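PDB 6B2Y: solute-binding periplasmic protein of iron/siderophore ABC transporter, which probably binds chelated iron in the periplasm and delivers it to an ABC transporter for import into the cell. Local coordinates for residues A53-I58 / L78-G83; K90-T95 / A328-Y333; Y276-G281 / P289-G294. One frame throughout, in Å; residues are numbered along the deposited sequence.

Contact 1: A53-I58 / L78-G83; sequences AKVERI and LDRIVG
Ile58 and Ile81 pair as parallel strand neighbours: Ile58 N donates to Arg80 O over 2.6 Å, and Ile58 O accepts from Val82 N at 3.0 Å. A water donates to both Glu56 O and Asp79 O and so bridges the two segments just before the strands pair. Arg80 is the last inner residue of a type I turn from Leu78 to Ile81. Bent at chi3 (-80°), which places NE, its chain crosses Glu56 obliquely, Arg80 CD 3.6 Å from Glu56 OE1. Arg80 NH1 reaches Val55 O at 2.7 Å; the oxygen lies in the guanidinium plane, although NH1 stands above the carbonyl plane. Ile58 CD1 sits over one face of this guanidinium, toward the rim, while Arg80 NH2 forms a salt bridge with Glu73 and Arg80 NH1 also bonds Leu183 O. Val82 CG1 lies over the centre of the Arg57 guanidinium, 3.5 Å from Arg57 CZ, and Arg57 NH2 bonds Leu128 O. Here begin two neighbouring strands, 58-60 and 81-85, of the five-stranded parallel sheet, linked through helix 66-70 in the manner of a beta-alpha-beta unit of a periplasmic binding protein lobe.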
loop_
_atom_site.group_PDB
_atom_site.type_symbol
_atom_site.label_atom_id
_atom_site.label_comp_id
_atom_site.label_asym_id
_atom_site.label_seq_id
_atom_site.Cartn_x
_atom_site.Cartn_y
_atom_site.Cartn_z
ATOM N N ALA A 53 28.545 5.694 -4.852
ATOM C CA ALA A 53 28.261 7.124 -4.896
ATOM C C ALA A 53 27.330 7.501 -6.035
ATOM O O ALA A 53 26.666 8.542 -5.963
ATOM C CB ALA A 53 29.568 7.914 -5.021
ATOM N N LYS A 54 27.265 6.680 -7.077
ATOM C CA LYS A 54 26.400 6.911 -8.224
ATOM C C LYS A 54 25.451 5.729 -8.347
ATOM O O LYS A 54 25.893 4.574 -8.326
ATOM C CB LYS A 54 27.216 7.066 -9.510
ATOM C CG LYS A 54 28.122 8.296 -9.551
ATOM C CD LYS A 54 28.372 8.722 -11.001
ATOM C CE LYS A 54 28.922 10.137 -11.087
ATOM N NZ LYS A 54 27.849 11.163 -10.941
ATOM N N VAL A 55 24.155 6.014 -8.440
ATOM C CA VAL A 55 23.135 4.982 -8.579
ATOM C C VAL A 55 22.289 5.328 -9.794
ATOM O O VAL A 55 21.578 6.339 -9.794
ATOM C CB VAL A 55 22.257 4.854 -7.330
ATOM C CG1 VAL A 55 21.070 3.941 -7.620
ATOM C CG2 VAL A 55 23.075 4.343 -6.167
ATOM N N GLU A 56 22.371 4.505 -10.838
ATOM C CA GLU A 56 21.536 4.713 -12.011
ATOM C C GLU A 56 20.796 3.466 -12.476
ATOM O O GLU A 56 19.962 3.581 -13.378
ATOM C CB GLU A 56 22.366 5.268 -13.184
ATOM C CG GLU A 56 23.101 6.579 -12.888
ATOM C CD GLU A 56 22.163 7.763 -12.712
ATOM O OE1 GLU A 56 21.088 7.780 -13.349
ATOM O OE2 GLU A 56 22.506 8.678 -11.926
ATOM N N ARG A 57 21.064 2.293 -11.900
ATOM C CA ARG A 57 20.428 1.037 -12.304
ATOM C C ARG A 57 19.854 0.348 -11.068
ATOM O O ARG A 57 20.579 -0.344 -10.348
ATOM C CB ARG A 57 21.432 0.140 -13.031
ATOM C CG ARG A 57 22.104 0.844 -14.203
ATOM C CD ARG A 57 23.066 -0.060 -14.969
ATOM N NE ARG A 57 22.412 -1.211 -15.593
ATOM C CZ ARG A 57 21.716 -1.158 -16.728
ATOM N NH1 ARG A 57 21.564 -0.003 -17.362
ATOM N NH2 ARG A 57 21.163 -2.263 -17.230
ATOM N N ILE A 58 18.549 0.517 -10.840
ATOM C CA ILE A 58 17.870 0.024 -9.640
ATOM C C ILE A 58 17.063 -1.217 -9.983
ATOM O O ILE A 58 16.319 -1.226 -10.972
ATOM C CB ILE A 58 16.932 1.092 -9.053
ATOM C CG1 ILE A 58 17.675 2.403 -8.792
ATOM C CG2 ILE A 58 16.255 0.563 -7.771
ATOM C CD1 ILE A 58 16.719 3.552 -8.517
ATOM N N LEU A 78 10.721 6.099 -14.518
ATOM C CA LEU A 78 11.205 4.790 -14.947
ATOM C C LEU A 78 12.670 4.786 -15.333
ATOM O O LEU A 78 13.227 3.714 -15.591
ATOM C CB LEU A 78 10.364 4.285 -16.127
ATOM C CG LEU A 78 8.882 4.128 -15.782
ATOM C CD1 LEU A 78 8.067 3.688 -16.978
ATOM C CD2 LEU A 78 8.701 3.156 -14.618
ATOM N N ASP A 79 13.307 5.957 -15.345
ATOM C CA ASP A 79 14.632 6.123 -15.937
ATOM C C ASP A 79 15.684 5.188 -15.337
ATOM O O ASP A 79 16.598 4.744 -16.045
ATOM C CB ASP A 79 15.051 7.583 -15.773
ATOM C CG ASP A 79 15.914 8.078 -16.893
ATOM O OD1 ASP A 79 15.358 8.703 -17.825
ATOM O OD2 ASP A 79 17.150 7.879 -16.818
ATOM N N ARG A 80 15.611 4.902 -14.034
ATOM C CA ARG A 80 16.655 4.129 -13.373
ATOM C C ARG A 80 16.234 2.708 -13.030
ATOM O O ARG A 80 16.995 2.001 -12.373
ATOM C CB ARG A 80 17.125 4.827 -12.093
ATOM C CG ARG A 80 17.687 6.199 -12.311
ATOM C CD ARG A 80 18.503 6.639 -11.103
ATOM N NE ARG A 80 17.639 7.129 -10.033
ATOM C CZ ARG A 80 18.072 7.422 -8.809
ATOM N NH1 ARG A 80 19.353 7.247 -8.504
ATOM N NH2 ARG A 80 17.214 7.869 -7.894
ATOM N N ILE A 81 15.044 2.278 -13.439
ATOM C CA ILE A 81 14.575 0.921 -13.171
ATOM C C ILE A 81 15.087 -0.002 -14.268
ATOM O O ILE A 81 14.632 0.081 -15.410
ATOM C CB ILE A 81 13.047 0.849 -13.091
ATOM C CG1 ILE A 81 12.511 1.906 -12.133
ATOM C CG2 ILE A 81 12.633 -0.548 -12.671
ATOM C CD1 ILE A 81 13.140 1.857 -10.776
ATOM N N VAL A 82 15.998 -0.917 -13.921
ATOM C CA VAL A 82 16.527 -1.857 -14.913
ATOM C C VAL A 82 15.929 -3.249 -14.782
ATOM O O VAL A 82 16.318 -4.159 -15.534
ATOM C CB VAL A 82 18.066 -1.925 -14.847
ATOM C CG1 VAL A 82 18.646 -0.541 -15.089
ATOM C CG2 VAL A 82 18.518 -2.489 -13.519
ATOM N N GLY A 83 14.987 -3.444 -13.863
ATOM C CA GLY A 83 14.314 -4.719 -13.702
ATOM C C GLY A 83 13.383 -4.673 -12.513
ATOM O O GLY A 83 13.676 -3.980 -11.532
HETATM O O HOH W 1 19.573 4.901 -15.890
#

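Contact 2: K90-T95 / A328-Y333; sequences KLDPQT and AIWHNY
Asp92 presents its carboxylate to the edge of the Trp330 indole, the two side chains crossing at about a right angle. The closest approach is from Asp92 OD2 to Trp330 CZ2, 3.4 Å, with Trp330 CH2 a little farther off, so the oxygen faces the carbon rim of the benzo ring and not its pi face. The carboxylate and ring planes are turned 57° apart. With CG anti to the backbone N (chi1 -164°), the carboxylate carbon is set in the plane of the indole, at its edge.

Asn332 comes in from a different direction. Its CB rests 3.3 Å above the Trp330 plane, toward the rim, while its amide, tilted 36° from the carboxylate plane, brings ND2 to 3.9 Å from Asp92 OD2, too far for a hydrogen bond. Beside it a water lies 2.7 Å from Leu91 O and accepts from Asn332 ND2 at 3.0 Å. Asn332 OD1 is taken by Arg64 NH1.

Asp92 is also the N-cap of helix 93-102. Its OD1 accepts a weak bond from Thr95 N, and OD2 accepts from Thr95 OG1 at 2.7 Å, the hydroxyl standing above the carboxylate plane. The Trp330 ring also meets Tyr380 edge-to-face, and its CE3 lies over the centre of the Tyr333 ring.

Residues 90-95 follow strand 81-85 of the parallel-sheet lobe, and 328-333 end strand 326-330 of the mixed-sheet lobe, so the contact joins the two lobes expected of a periplasmic binding protein. No direct hydrogen bond crosses it. OD2 of the buried carboxylate is gripped by Thr95 OG1 and Tyr67 OH, while OD1 has the weak capping bond; toward the tryptophan the carboxylate meets weakly positive C-H edge atoms, probably a mild electrostatic attraction.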
loop_
_atom_site.group_PDB
_atom_site.type_symbol
_atom_site.label_atom_id
_atom_site.label_comp_id
_atom_site.label_asym_id
_atom_site.label_seq_id
_atom_site.Cartn_x
_atom_site.Cartn_y
_atom_site.Cartn_z
ATOM N N LYS A 90 1.541 -7.340 -12.778
ATOM C CA LYS A 90 0.566 -8.422 -12.694
ATOM C C LYS A 90 -0.528 -8.155 -11.665
ATOM O O LYS A 90 -1.699 -8.500 -11.894
ATOM C CB LYS A 90 1.284 -9.727 -12.366
ATOM C CG LYS A 90 0.389 -10.933 -12.566
ATOM C CD LYS A 90 0.648 -12.006 -11.520
ATOM C CE LYS A 90 -0.282 -13.197 -11.739
ATOM N NZ LYS A 90 0.376 -14.304 -12.480
ATOM N N LEU A 91 -0.181 -7.541 -10.533
ATOM C CA LEU A 91 -1.155 -7.312 -9.476
ATOM C C LEU A 91 -1.670 -5.882 -9.435
ATOM O O LEU A 91 -2.682 -5.623 -8.772
ATOM C CB LEU A 91 -0.563 -7.700 -8.115
ATOM C CG LEU A 91 -0.218 -9.185 -7.973
ATOM C CD1 LEU A 91 0.200 -9.518 -6.548
ATOM C CD2 LEU A 91 -1.388 -10.067 -8.417
ATOM N N ASP A 92 -1.032 -4.952 -10.136
ATOM C CA ASP A 92 -1.563 -3.599 -10.306
ATOM C C ASP A 92 -1.564 -3.210 -11.782
ATOM O O ASP A 92 -0.972 -2.199 -12.169
ATOM C CB ASP A 92 -0.761 -2.587 -9.485
ATOM C CG ASP A 92 -1.490 -1.265 -9.331
ATOM O OD1 ASP A 92 -2.610 -1.145 -9.875
ATOM O OD2 ASP A 92 -0.956 -0.348 -8.657
ATOM N N PRO A 93 -2.266 -3.973 -12.632
ATOM C CA PRO A 93 -2.314 -3.625 -14.066
ATOM C C PRO A 93 -2.875 -2.245 -14.363
ATOM O O PRO A 93 -2.506 -1.643 -15.385
ATOM C CB PRO A 93 -3.219 -4.719 -14.656
ATOM C CG PRO A 93 -4.038 -5.206 -13.487
ATOM C CD PRO A 93 -3.078 -5.167 -12.335
ATOM N N GLN A 94 -3.783 -1.732 -13.528
ATOM C CA GLN A 94 -4.360 -0.424 -13.807
ATOM C C GLN A 94 -3.313 0.677 -13.707
ATOM O O GLN A 94 -3.202 1.520 -14.604
ATOM C CB GLN A 94 -5.522 -0.151 -12.860
ATOM C CG GLN A 94 -6.634 -1.168 -12.970
ATOM C CD GLN A 94 -7.701 -0.903 -11.954
ATOM O OE1 GLN A 94 -8.202 0.220 -11.858
ATOM N NE2 GLN A 94 -8.027 -1.912 -11.161
ATOM N N THR A 95 -2.554 0.715 -12.606
ATOM C CA THR A 95 -1.494 1.713 -12.503
ATOM C C THR A 95 -0.473 1.533 -13.616
ATOM O O THR A 95 -0.016 2.515 -14.206
ATOM C CB THR A 95 -0.812 1.633 -11.136
ATOM O OG1 THR A 95 -1.796 1.796 -10.117
ATOM C CG2 THR A 95 0.240 2.725 -10.993
ATOM N N ALA A 328 -14.929 0.573 1.458
ATOM C CA ALA A 328 -13.852 -0.174 0.822
ATOM C C ALA A 328 -12.649 0.728 0.580
ATOM O O ALA A 328 -12.789 1.920 0.288
ATOM C CB ALA A 328 -14.283 -0.819 -0.510
ATOM N N ILE A 329 -11.463 0.128 0.701
ATOM C CA ILE A 329 -10.188 0.817 0.552
ATOM C C ILE A 329 -9.310 0.038 -0.424
ATOM O O ILE A 329 -9.359 -1.194 -0.480
ATOM C CB ILE A 329 -9.481 0.975 1.922
ATOM C CG1 ILE A 329 -8.256 1.874 1.785
ATOM C CG2 ILE A 329 -9.111 -0.405 2.495
ATOM C CD1 ILE A 329 -8.593 3.337 1.550
ATOM N N TRP A 330 -8.487 0.767 -1.182
ATOM C CA TRP A 330 -7.563 0.137 -2.131
ATOM C C TRP A 330 -6.521 -0.694 -1.392
ATOM O O TRP A 330 -5.833 -0.194 -0.496
ATOM C CB TRP A 330 -6.882 1.215 -2.967
ATOM C CG TRP A 330 -6.077 0.771 -4.160
ATOM C CD1 TRP A 330 -6.512 0.027 -5.225
ATOM C CD2 TRP A 330 -4.717 1.120 -4.443
ATOM N NE1 TRP A 330 -5.497 -0.126 -6.149
ATOM C CE2 TRP A 330 -4.385 0.536 -5.695
ATOM C CE3 TRP A 330 -3.743 1.872 -3.765
ATOM C CZ2 TRP A 330 -3.128 0.672 -6.272
ATOM C CZ3 TRP A 330 -2.486 2.008 -4.341
ATOM C CH2 TRP A 330 -2.187 1.406 -5.579
ATOM N N HIS A 331 -6.389 -1.961 -1.786
ATOM C CA HIS A 331 -5.590 -2.877 -0.990
ATOM C C HIS A 331 -4.114 -2.515 -1.003
ATOM O O HIS A 331 -3.424 -2.715 0.007
ATOM C CB HIS A 331 -5.758 -4.307 -1.474
ATOM C CG HIS A 331 -4.914 -5.270 -0.711
ATOM N ND1 HIS A 331 -5.185 -5.607 0.599
ATOM C CD2 HIS A 331 -3.775 -5.923 -1.045
ATOM C CE1 HIS A 331 -4.251 -6.434 1.033
ATOM N NE2 HIS A 331 -3.393 -6.651 0.050
ATOM N N ASN A 332 -3.616 -1.968 -2.111
ATOM C CA ASN A 332 -2.179 -1.731 -2.197
ATOM C C ASN A 332 -1.687 -0.662 -1.238
ATOM O O ASN A 332 -0.463 -0.553 -1.056
ATOM C CB ASN A 332 -1.797 -1.384 -3.632
ATOM C CG ASN A 332 -1.878 -2.590 -4.547
ATOM O OD1 ASN A 332 -1.425 -3.677 -4.196
ATOM N ND2 ASN A 332 -2.474 -2.403 -5.723
ATOM N N TYR A 333 -2.584 0.101 -0.594
ATOM C CA TYR A 333 -2.146 0.944 0.514
ATOM C C TYR A 333 -1.609 0.112 1.683
ATOM O O TYR A 333 -1.034 0.683 2.629
ATOM C CB TYR A 333 -3.287 1.863 1.001
ATOM C CG TYR A 333 -3.699 2.946 -0.001
ATOM C CD1 TYR A 333 -2.758 3.716 -0.672
ATOM C CD2 TYR A 333 -5.048 3.197 -0.255
ATOM C CE1 TYR A 333 -3.155 4.704 -1.586
ATOM C CE2 TYR A 333 -5.445 4.166 -1.157
ATOM C CZ TYR A 333 -4.506 4.909 -1.825
ATOM O OH TYR A 333 -4.934 5.874 -2.723
HETATM O O HOH W 2 -4.319 -3.864 -7.556
#

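Contact 3: Y276-G281 / P289-G294; sequences YIASGG and PGVVLG
Val291 packs its CG2 methyl against Ala278 CB at 3.9 Å, the one apolar side-chain pair that joins strand 275-280 to the loop after it. CG1 of Val291 is anti to the backbone N (chi1 178°), which puts CG2 beside that N. The CB of Val291 also lies near Gly280 CA, where the strand carries no side chain.

Other contacts set side chain or backbone against backbone. Leu293 CD1 comes to 3.7 Å from Gly280 O, with Leu293 CB close to the same oxygen, and Gly281 C lies 3.6 Å from Leu293 O. Gly280, without a side chain, lets the backbones pass closely, Gly280 C lying 3.6 Å from Val291 O.

Among polar atoms, Gly281 N and Val291 O approach to 3.2 Å, but the angle is too poor for a hydrogen bond. A water makes the polar connection instead, donating to Ser279 O at 2.9 Å and accepting from Val291 N at 2.8 Å. Leu293 O turns to Gln94 NE2, and Val292 N bonds Ser305 OG.

The loop is thereby held between its own strand and helix 299-310: Val291 touches Ser305 and Ile309 of that helix as well as Ala328, and Leu293 rests on Ala302. It forms part of the beta-alpha-beta crossover from strand 275-280 through helix 299-310 to the parallel neighbour 326-330.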
loop_
_atom_site.group_PDB
_atom_site.type_symbol
_atom_site.label_atom_id
_atom_site.label_comp_id
_atom_site.label_asym_id
_atom_site.label_seq_id
_atom_site.Cartn_x
_atom_site.Cartn_y
_atom_site.Cartn_z
ATOM N N TYR A 276 -17.278 -1.675 9.170
ATOM C CA TYR A 276 -16.721 -2.740 8.341
ATOM C C TYR A 276 -16.000 -2.117 7.155
ATOM O O TYR A 276 -16.545 -1.232 6.488
ATOM C CB TYR A 276 -17.811 -3.707 7.844
ATOM C CG TYR A 276 -17.307 -4.658 6.772
ATOM C CD1 TYR A 276 -16.706 -5.857 7.113
ATOM C CD2 TYR A 276 -17.430 -4.346 5.428
ATOM C CE1 TYR A 276 -16.235 -6.727 6.148
ATOM C CE2 TYR A 276 -16.953 -5.212 4.443
ATOM C CZ TYR A 276 -16.370 -6.401 4.812
ATOM O OH TYR A 276 -15.890 -7.265 3.854
ATOM N N ILE A 277 -14.772 -2.577 6.903
ATOM C CA ILE A 277 -13.963 -2.120 5.779
ATOM C C ILE A 277 -13.514 -3.338 4.992
ATOM O O ILE A 277 -13.026 -4.310 5.578
ATOM C CB ILE A 277 -12.725 -1.315 6.234
ATOM C CG1 ILE A 277 -13.118 -0.194 7.188
ATOM C CG2 ILE A 277 -12.004 -0.718 5.027
ATOM C CD1 ILE A 277 -11.927 0.666 7.616
ATOM N N ALA A 278 -13.646 -3.272 3.667
ATOM C CA ALA A 278 -13.092 -4.274 2.768
ATOM C C ALA A 278 -11.967 -3.653 1.950
ATOM O O ALA A 278 -12.080 -2.511 1.507
ATOM C CB ALA A 278 -14.174 -4.826 1.820
ATOM N N SER A 279 -10.884 -4.392 1.741
ATOM C CA SER A 279 -9.843 -3.944 0.821
ATOM C C SER A 279 -9.881 -4.781 -0.447
ATOM O O SER A 279 -10.248 -5.960 -0.424
ATOM C CB SER A 279 -8.426 -4.014 1.423
ATOM O OG SER A 279 -7.849 -5.302 1.272
ATOM N N GLY A 280 -9.470 -4.161 -1.549
ATOM C CA GLY A 280 -9.382 -4.885 -2.803
ATOM C C GLY A 280 -8.749 -4.034 -3.877
ATOM O O GLY A 280 -8.499 -2.843 -3.692
ATOM N N GLY A 281 -8.509 -4.666 -5.032
ATOM C CA GLY A 281 -7.841 -3.975 -6.123
ATOM C C GLY A 281 -8.134 -4.595 -7.474
ATOM O O GLY A 281 -7.311 -4.538 -8.400
ATOM N N PRO A 289 -13.508 -12.834 -7.887
ATOM C CA PRO A 289 -14.265 -11.984 -6.964
ATOM C C PRO A 289 -13.357 -11.038 -6.194
ATOM O O PRO A 289 -12.142 -11.232 -6.087
ATOM C CB PRO A 289 -14.943 -12.996 -6.032
ATOM C CG PRO A 289 -14.051 -14.199 -6.070
ATOM C CD PRO A 289 -13.482 -14.248 -7.465
ATOM N N GLY A 290 -13.962 -9.986 -5.664
ATOM C CA GLY A 290 -13.241 -8.979 -4.906
ATOM C C GLY A 290 -13.717 -7.571 -5.210
ATOM O O GLY A 290 -14.416 -7.310 -6.184
ATOM N N VAL A 291 -13.309 -6.638 -4.346
ATOM C CA VAL A 291 -13.657 -5.239 -4.521
ATOM C C VAL A 291 -12.856 -4.652 -5.679
ATOM O O VAL A 291 -11.649 -4.911 -5.818
ATOM C CB VAL A 291 -13.394 -4.469 -3.211
ATOM C CG1 VAL A 291 -13.706 -2.998 -3.387
ATOM C CG2 VAL A 291 -14.221 -5.067 -2.066
ATOM N N VAL A 292 -13.523 -3.860 -6.511
ATOM C CA VAL A 292 -12.954 -3.286 -7.727
ATOM C C VAL A 292 -12.562 -1.839 -7.448
ATOM O O VAL A 292 -13.426 -0.983 -7.218
ATOM C CB VAL A 292 -13.949 -3.386 -8.897
ATOM C CG1 VAL A 292 -13.452 -2.581 -10.076
ATOM C CG2 VAL A 292 -14.136 -4.837 -9.274
ATOM N N LEU A 293 -11.251 -1.566 -7.447
ATOM C CA LEU A 293 -10.698 -0.249 -7.158
ATOM C C LEU A 293 -9.379 -0.105 -7.897
ATOM O O LEU A 293 -8.703 -1.105 -8.165
ATOM C CB LEU A 293 -10.458 -0.043 -5.651
ATOM C CG LEU A 293 -11.671 -0.100 -4.730
ATOM C CD1 LEU A 293 -11.242 -0.378 -3.290
ATOM C CD2 LEU A 293 -12.450 1.191 -4.829
ATOM N N GLY A 294 -9.003 1.147 -8.220
ATOM C CA GLY A 294 -7.721 1.427 -8.834
ATOM C C GLY A 294 -7.802 2.533 -9.876
ATOM O O GLY A 294 -8.815 3.211 -10.029
HETATM O O HOH W 3 -11.587 -7.564 -2.376
#

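Contacts 2 and 3 form one continuous region, their centres 9 Å apart. They meet through neighbouring strands 326-330 and 275-280 of the mixed sheet, where Ile329 N probably bonds Ala278 O and His331 ND1 probably bonds Ser279 OG, both at 2.8 Å. Contact 3 is nested within the chain loop that contact 2 closes. Contact 1 belongs to the separate parallel sheet; its nearest atoms are about 9 Å from contact 2 and about 17 Å from contact 3. Contact 2 joins the two lobes, while contacts 1 and 3 each lie within one. A sodium ion lies about 4 Å from the Thr95 side chain; the Ile81 side chain is about 11 Å from a bound sodium.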